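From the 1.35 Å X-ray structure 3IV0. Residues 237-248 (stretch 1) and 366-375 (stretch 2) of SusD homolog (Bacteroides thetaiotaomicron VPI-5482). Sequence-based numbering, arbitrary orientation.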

ATOM      1  N   GLU A 237       2.642 -20.947   1.674  1.00 13.43           N
ATOM      2  CA  GLU A 237       1.244 -21.045   1.277  1.00 12.93           C
ATOM      3  C   GLU A 237       0.957 -20.280  -0.015  1.00 12.07           C
ATOM      4  O   GLU A 237       0.261 -20.796  -0.898  1.00 12.49           O
ATOM      5  N   LEU A 238       1.500 -19.069  -0.143  1.00 11.51           N
ATOM      6  CA  LEU A 238       1.351 -18.305  -1.376  1.00 13.29           C
ATOM      7  C   LEU A 238       1.759 -19.138  -2.583  1.00 11.40           C
ATOM      8  O   LEU A 238       1.112 -19.101  -3.635  1.00 13.03           O
ATOM      9  N   GLU A 239       2.831 -19.900  -2.439  1.00 12.68           N
ATOM     10  CA  GLU A 239       3.384 -20.655  -3.550  1.00 14.25           C
ATOM     11  C   GLU A 239       2.636 -21.951  -3.825  1.00 16.25           C
ATOM     12  O   GLU A 239       3.034 -22.715  -4.711  1.00 18.28           O
ATOM     13  N   ARG A 240       1.546 -22.183  -3.124  1.00 14.92           N
ATOM     14  CA  ARG A 240       0.600 -23.266  -3.456  1.00 16.52           C
ATOM     15  C   ARG A 240      -0.547 -22.785  -4.365  1.00 15.68           C
ATOM     16  O   ARG A 240      -1.538 -23.495  -4.609  1.00 17.95           O
ATOM     17  N   ASN A 241      -0.411 -21.593  -4.916  1.00 13.90           N
ATOM     18  CA  ASN A 241      -1.477 -21.016  -5.740  1.00 14.66           C
ATOM     19  C   ASN A 241      -1.686 -21.709  -7.101  1.00 17.69           C
ATOM     20  O   ASN A 241      -2.642 -21.403  -7.810  1.00 18.69           O
ATOM     21  N   ASN A 242      -0.766 -22.593  -7.471  1.00 18.93           N
ATOM     22  CA  ASN A 242      -0.901 -23.474  -8.651  1.00 22.53           C
ATOM     23  C   ASN A 242      -1.145 -22.722  -9.940  1.00 21.83           C
ATOM     24  O   ASN A 242      -1.981 -23.144 -10.760  1.00 24.69           O
ATOM     25  N   GLY A 243      -0.399 -21.646 -10.135  1.00 18.35           N
ATOM     26  CA  GLY A 243      -0.431 -20.904 -11.385  1.00 19.90           C
ATOM     27  C   GLY A 243      -1.456 -19.787 -11.469  1.00 18.88           C
ATOM     28  O   GLY A 243      -1.533 -19.107 -12.500  1.00 19.26           O
ATOM     29  N   ALA A 244      -2.233 -19.561 -10.411  1.00 15.86           N
ATOM     30  CA  ALA A 244      -3.157 -18.438 -10.364  1.00 14.36           C
ATOM     31  C   ALA A 244      -2.424 -17.108 -10.489  1.00 13.84           C
ATOM     32  O   ALA A 244      -2.940 -16.167 -11.111  1.00 14.35           O
ATOM     33  N   TYR A 245      -1.246 -17.038  -9.873  1.00 12.81           N
ATOM     34  CA  TYR A 245      -0.453 -15.835  -9.884  1.00 11.46           C
ATOM     35  C   TYR A 245       0.787 -16.031 -10.731  1.00 13.11           C
ATOM     36  O   TYR A 245       1.402 -17.088 -10.731  1.00 14.18           O
ATOM     37  N   SER A 246       1.187 -14.982 -11.426  1.00 12.45           N
ATOM     38  CA  SER A 246       2.428 -15.021 -12.175  1.00 14.37           C
ATOM     39  C   SER A 246       3.015 -13.626 -12.285  1.00 13.12           C
ATOM     40  O   SER A 246       2.326 -12.623 -12.067  1.00 14.08           O
ATOM     41  N   LEU A 247       4.294 -13.565 -12.597  1.00 12.84           N
ATOM     42  CA  LEU A 247       4.946 -12.316 -12.928  1.00 11.31           C
ATOM     43  C   LEU A 247       4.807 -12.028 -14.423  1.00 13.73           C
ATOM     44  O   LEU A 247       5.295 -12.817 -15.240  1.00 17.46           O
ATOM     45  N   LEU A 248       4.174 -10.938 -14.803  1.00 12.17           N
ATOM     46  CA  LEU A 248       4.050 -10.628 -16.232  1.00 12.21           C
ATOM     47  C   LEU A 248       5.380 -10.173 -16.814  1.00 13.43           C
ATOM     48  O   LEU A 248       6.286  -9.695 -16.117  1.00 12.89           O
ATOM     49  N   ARG A 366       1.024  -6.759  -4.810  1.00  9.81           N
ATOM     50  CA  ARG A 366       1.132  -7.619  -5.984  1.00 12.55           C
ATOM     51  C   ARG A 366       2.202  -8.688  -5.814  1.00  9.25           C
ATOM     52  O   ARG A 366       2.980  -8.680  -4.839  1.00 10.01           O
ATOM     53  N   TYR A 367       2.218  -9.653  -6.718  1.00 10.34           N
ATOM     54  CA  TYR A 367       2.971 -10.881  -6.516  1.00  9.89           C
ATOM     55  C   TYR A 367       4.470 -10.633  -6.413  1.00 10.54           C
ATOM     56  O   TYR A 367       5.124 -11.258  -5.588  1.00  9.89           O
ATOM     57  N   ALA A 368       5.041  -9.700  -7.173  1.00  9.49           N
ATOM     58  CA  ALA A 368       6.474  -9.444  -7.051  1.00 10.38           C
ATOM     59  C   ALA A 368       6.796  -8.950  -5.658  1.00 10.60           C
ATOM     60  O   ALA A 368       7.830  -9.314  -5.082  1.00 10.58           O
ATOM     61  N   GLY A 369       5.953  -8.064  -5.128  1.00  9.95           N
ATOM     62  CA  GLY A 369       6.136  -7.576  -3.756  1.00 10.39           C
ATOM     63  C   GLY A 369       6.130  -8.692  -2.742  1.00 10.19           C
ATOM     64  O   GLY A 369       6.995  -8.737  -1.852  1.00  9.82           O
ATOM     65  N   ALA A 370       5.149  -9.578  -2.828  1.00  9.48           N
ATOM     66  CA  ALA A 370       5.011 -10.670  -1.889  1.00  9.66           C
ATOM     67  C   ALA A 370       6.179 -11.639  -1.958  1.00  9.73           C
ATOM     68  O   ALA A 370       6.668 -12.062  -0.923  1.00 10.14           O
ATOM     69  N   LEU A 371       6.692 -11.880  -3.154  1.00  9.81           N
ATOM     70  CA  LEU A 371       7.871 -12.735  -3.276  1.00  9.67           C
ATOM     71  C   LEU A 371       9.048 -12.098  -2.566  1.00  9.60           C
ATOM     72  O   LEU A 371       9.870 -12.787  -1.985  1.00 10.29           O
ATOM     73  N   LEU A 372       9.176 -10.776  -2.666  1.00 10.30           N
ATOM     74  CA  LEU A 372      10.277 -10.074  -1.994  1.00 10.01           C
ATOM     75  C   LEU A 372      10.109 -10.059  -0.506  1.00 10.40           C
ATOM     76  O   LEU A 372      11.089 -10.153   0.216  1.00 10.30           O
ATOM     77  N   LEU A 373       8.884  -9.987   0.006  1.00 10.55           N
ATOM     78  CA  LEU A 373       8.660 -10.114   1.449  1.00 10.35           C
ATOM     79  C   LEU A 373       9.064 -11.485   1.976  1.00 10.15           C
ATOM     80  O   LEU A 373       9.637 -11.616   3.051  1.00 10.63           O
ATOM     81  N   TYR A 374       8.719 -12.521   1.223  1.00 10.41           N
ATOM     82  CA  TYR A 374       9.098 -13.899   1.525  1.00 10.06           C
ATOM     83  C   TYR A 374      10.629 -14.006   1.556  1.00  9.84           C
ATOM     84  O   TYR A 374      11.214 -14.470   2.524  1.00 11.12           O
ATOM     85  N   ALA A 375      11.281 -13.477   0.526  1.00  9.84           N
ATOM     86  CA  ALA A 375      12.738 -13.464   0.518  1.00 11.34           C
ATOM     87  C   ALA A 375      13.294 -12.706   1.718  1.00 10.77           C
ATOM     88  O   ALA A 375      14.276 -13.144   2.335  1.00 10.89           O
TER

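R366 takes the N-cap position before the helix of stretch 2, and its side chain (chi1 64°, p) comes no nearer to stretch 1 than 5.8 Å, R366 NH1 to L247 CD2, so the packing begins with Y367. With CA-to-CB pointing toward stretch 1 and chi1 at -172° (t), 126 Å² of Y367 is covered by stretch 1, the largest share of any residue in the pair. One face of its ring receives Y245 CB (CH-pi), which lies 3.8 Å from the Y367 ring centroid and only 6° off the normal. The two tyrosine rings meet obliquely, their planes at 51°. L238 CD2 sits at the ring edge, 3.9 Å from Y367 CE1, while L247 CD2 approaches Y367 CD2 at 3.8 Å.

The phenol carries the polar part of the contact. Y367 OH donates to E239 OE2 at a short 2.5 Å; E239 bends to this position through chi1 -72° and chi2 -57° (both m), its CA-to-CB bond being merely sideways. Water 1 donates to Y367 OH (2.7 Å) and to Y245 O (2.8 Å) and accepts from N241 ND2 (2.9 Å), thereby linking the helix to two points of the loop. N241 ND2 also donates to L238 O at 2.8 Å, and Y245 N donates to N241 OD1 at 3.0 Å.

A368 meets L247 (m, t), with A368 CB 3.9 Å from L247 CD2. G369 makes no contact with stretch 1. A370, one turn beyond R366, points toward stretch 1, and its CB lies 3.7 Å from CD2 of L238 (t, p). L371 (m, t) starts sideways, but its end reaches L247, CD1 to CD1 at 4.1 Å, and its CD2 lies 3.8 Å from E239 OE2. Y374 (t) closes the contact: its ring edge faces E239, with Y374 CE2 4.2 Å from E239 CG.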

ATOM      1  CB  GLU A 237       0.324 -20.559   2.397  1.00 14.64           C
ATOM      2  CG  GLU A 237      -1.169 -20.573   2.054  1.00 14.66           C
ATOM      3  CD  GLU A 237      -1.717 -21.946   1.794  1.00 17.91           C
ATOM      4  OE1 GLU A 237      -1.113 -22.948   2.220  1.00 20.25           O
ATOM      5  OE2 GLU A 237      -2.774 -22.036   1.156  1.00 17.15           O
ATOM      6  CB  LEU A 238       2.207 -17.059  -1.300  1.00 12.95           C
ATOM      7  CG  LEU A 238       2.179 -16.166  -2.532  1.00 17.01           C
ATOM      8  CD1 LEU A 238       0.798 -15.598  -2.725  1.00 19.60           C
ATOM      9  CD2 LEU A 238       3.255 -15.078  -2.406  1.00 17.99           C
ATOM     10  CB  GLU A 239       4.864 -20.907  -3.309  1.00 14.91           C
ATOM     11  CG  GLU A 239       5.687 -19.632  -3.467  1.00 16.48           C
ATOM     12  CD  GLU A 239       5.483 -19.013  -4.835  1.00 18.99           C
ATOM     13  OE1 GLU A 239       6.172 -19.422  -5.796  1.00 21.64           O
ATOM     14  OE2 GLU A 239       4.594 -18.155  -4.969  1.00 18.06           O
ATOM     15  CB  ARG A 240       0.025 -23.868  -2.167  1.00 17.62           C
ATOM     16  CG  ARG A 240       1.085 -24.529  -1.309  1.00 20.25           C
ATOM     17  CD  ARG A 240       0.558 -25.142  -0.024  1.00 22.58           C
ATOM     18  NE  ARG A 240       1.709 -25.624   0.724  1.00 27.43           N
ATOM     19  CZ  ARG A 240       2.135 -25.155   1.891  1.00 26.06           C
ATOM     20  NH1 ARG A 240       1.466 -24.229   2.585  1.00 19.96           N
ATOM     21  NH2 ARG A 240       3.227 -25.689   2.407  1.00 28.05           N
ATOM     22  CB  ASN A 241      -1.217 -19.517  -5.953  1.00 14.92           C
ATOM     23  CG  ASN A 241      -0.111 -19.239  -6.935  1.00 14.21           C
ATOM     24  OD1 ASN A 241      -0.353 -19.301  -8.155  1.00 16.71           O
ATOM     25  ND2 ASN A 241       1.083 -18.874  -6.467  1.00 15.14           N
ATOM     26  CB  ASN A 242      -1.969 -24.554  -8.481  1.00 24.11           C
ATOM     27  CG  ASN A 242      -1.724 -25.753  -9.420  1.00 28.89           C
ATOM     28  OD1 ASN A 242      -0.591 -25.994  -9.854  1.00 38.95           O
ATOM     29  ND2 ASN A 242      -2.777 -26.491  -9.734  1.00 38.32           N
ATOM     30  CB  ALA A 244      -3.952 -18.463  -9.103  1.00 16.65           C
ATOM     31  CB  TYR A 245      -0.033 -15.440  -8.458  1.00 12.72           C
ATOM     32  CG  TYR A 245      -1.175 -15.398  -7.471  1.00 12.01           C
ATOM     33  CD1 TYR A 245      -2.416 -14.874  -7.818  1.00 11.74           C
ATOM     34  CD2 TYR A 245      -1.017 -15.876  -6.192  1.00 11.45           C
ATOM     35  CE1 TYR A 245      -3.466 -14.869  -6.923  1.00 12.85           C
ATOM     36  CE2 TYR A 245      -2.069 -15.866  -5.279  1.00 11.41           C
ATOM     37  CZ  TYR A 245      -3.294 -15.369  -5.658  1.00 11.87           C
ATOM     38  OH  TYR A 245      -4.317 -15.395  -4.721  1.00 12.69           O
ATOM     39  CB  SER A 246       2.223 -15.645 -13.540  1.00 17.12           C
ATOM     40  OG  SER A 246       1.225 -14.962 -14.211  1.00 20.10           O
ATOM     41  CB  LEU A 247       6.417 -12.397 -12.558  1.00 13.26           C
ATOM     42  CG  LEU A 247       6.743 -12.576 -11.078  1.00 12.22           C
ATOM     43  CD1 LEU A 247       8.274 -12.580 -10.887  1.00 16.89           C
ATOM     44  CD2 LEU A 247       6.110 -11.519 -10.242  1.00 14.34           C
ATOM     45  CB  LEU A 248       3.021  -9.528 -16.449  1.00 13.37           C
ATOM     46  CG  LEU A 248       1.547  -9.967 -16.524  1.00 14.15           C
ATOM     47  CD1 LEU A 248       0.996 -10.559 -15.216  1.00 14.01           C
ATOM     48  CD2 LEU A 248       0.661  -8.776 -17.004  1.00 13.69           C
ATOM     49  CB  ARG A 366       1.326  -6.849  -7.269  1.00 13.29           C
ATOM     50  CG  ARG A 366       2.595  -6.086  -7.345  1.00 11.67           C
ATOM     51  CD  ARG A 366       2.714  -5.413  -8.729  1.00 11.44           C
ATOM     52  NE  ARG A 366       3.786  -4.421  -8.741  1.00 11.50           N
ATOM     53  CZ  ARG A 366       4.985  -4.606  -9.296  1.00 11.83           C
ATOM     54  NH1 ARG A 366       5.332  -5.735  -9.866  1.00 13.90           N
ATOM     55  NH2 ARG A 366       5.854  -3.620  -9.269  1.00 12.55           N
ATOM     56  CB  TYR A 367       2.591 -11.859  -7.609  1.00 11.42           C
ATOM     57  CG  TYR A 367       3.113 -13.266  -7.477  1.00 11.62           C
ATOM     58  CD1 TYR A 367       2.981 -14.014  -6.309  1.00 13.05           C
ATOM     59  CD2 TYR A 367       3.663 -13.896  -8.577  1.00 12.78           C
ATOM     60  CE1 TYR A 367       3.459 -15.325  -6.247  1.00 13.23           C
ATOM     61  CE2 TYR A 367       4.084 -15.217  -8.536  1.00 14.44           C
ATOM     62  CZ  TYR A 367       4.015 -15.894  -7.370  1.00 12.24           C
ATOM     63  OH  TYR A 367       4.447 -17.202  -7.328  1.00 16.05           O
ATOM     64  CB  ALA A 368       6.965  -8.396  -8.090  1.00 12.61           C
ATOM     65  CB  ALA A 370       3.695 -11.388  -2.118  1.00 10.11           C
ATOM     66  CB  LEU A 371       8.204 -12.983  -4.766  1.00 10.83           C
ATOM     67  CG  LEU A 371       7.197 -13.800  -5.529  1.00 11.77           C
ATOM     68  CD1 LEU A 371       7.613 -13.862  -7.008  1.00 14.56           C
ATOM     69  CD2 LEU A 371       7.046 -15.216  -4.922  1.00 14.83           C
ATOM     70  CB  LEU A 372      10.470  -8.673  -2.562  1.00  9.96           C
ATOM     71  CG  LEU A 372      10.946  -8.617  -4.029  1.00 10.44           C
ATOM     72  CD1 LEU A 372      10.811  -7.208  -4.601  1.00 12.94           C
ATOM     73  CD2 LEU A 372      12.375  -9.173  -4.202  1.00 12.98           C
ATOM     74  CB  LEU A 373       7.201  -9.847   1.800  1.00 10.48           C
ATOM     75  CG  LEU A 373       6.635  -8.443   1.532  1.00 10.86           C
ATOM     76  CD1 LEU A 373       5.193  -8.390   2.056  1.00 13.53           C
ATOM     77  CD2 LEU A 373       7.521  -7.350   2.141  1.00 13.06           C
ATOM     78  CB  TYR A 374       8.448 -14.795   0.474  1.00  9.58           C
ATOM     79  CG  TYR A 374       8.605 -16.269   0.590  1.00 10.70           C
ATOM     80  CD1 TYR A 374       9.174 -16.879   1.682  1.00 12.80           C
ATOM     81  CD2 TYR A 374       8.097 -17.075  -0.407  1.00 11.79           C
ATOM     82  CE1 TYR A 374       9.266 -18.271   1.750  1.00 13.74           C
ATOM     83  CE2 TYR A 374       8.183 -18.444  -0.333  1.00 12.41           C
ATOM     84  CZ  TYR A 374       8.788 -19.033   0.727  1.00 14.27           C
ATOM     85  OH  TYR A 374       8.924 -20.405   0.788  1.00 17.60           O
ATOM     86  CB  ALA A 375      13.252 -12.844  -0.763  1.00 10.79           C
TER
HETATM   87  O   HOH W   1       2.694 -18.671  -8.848  1.00 20.03           O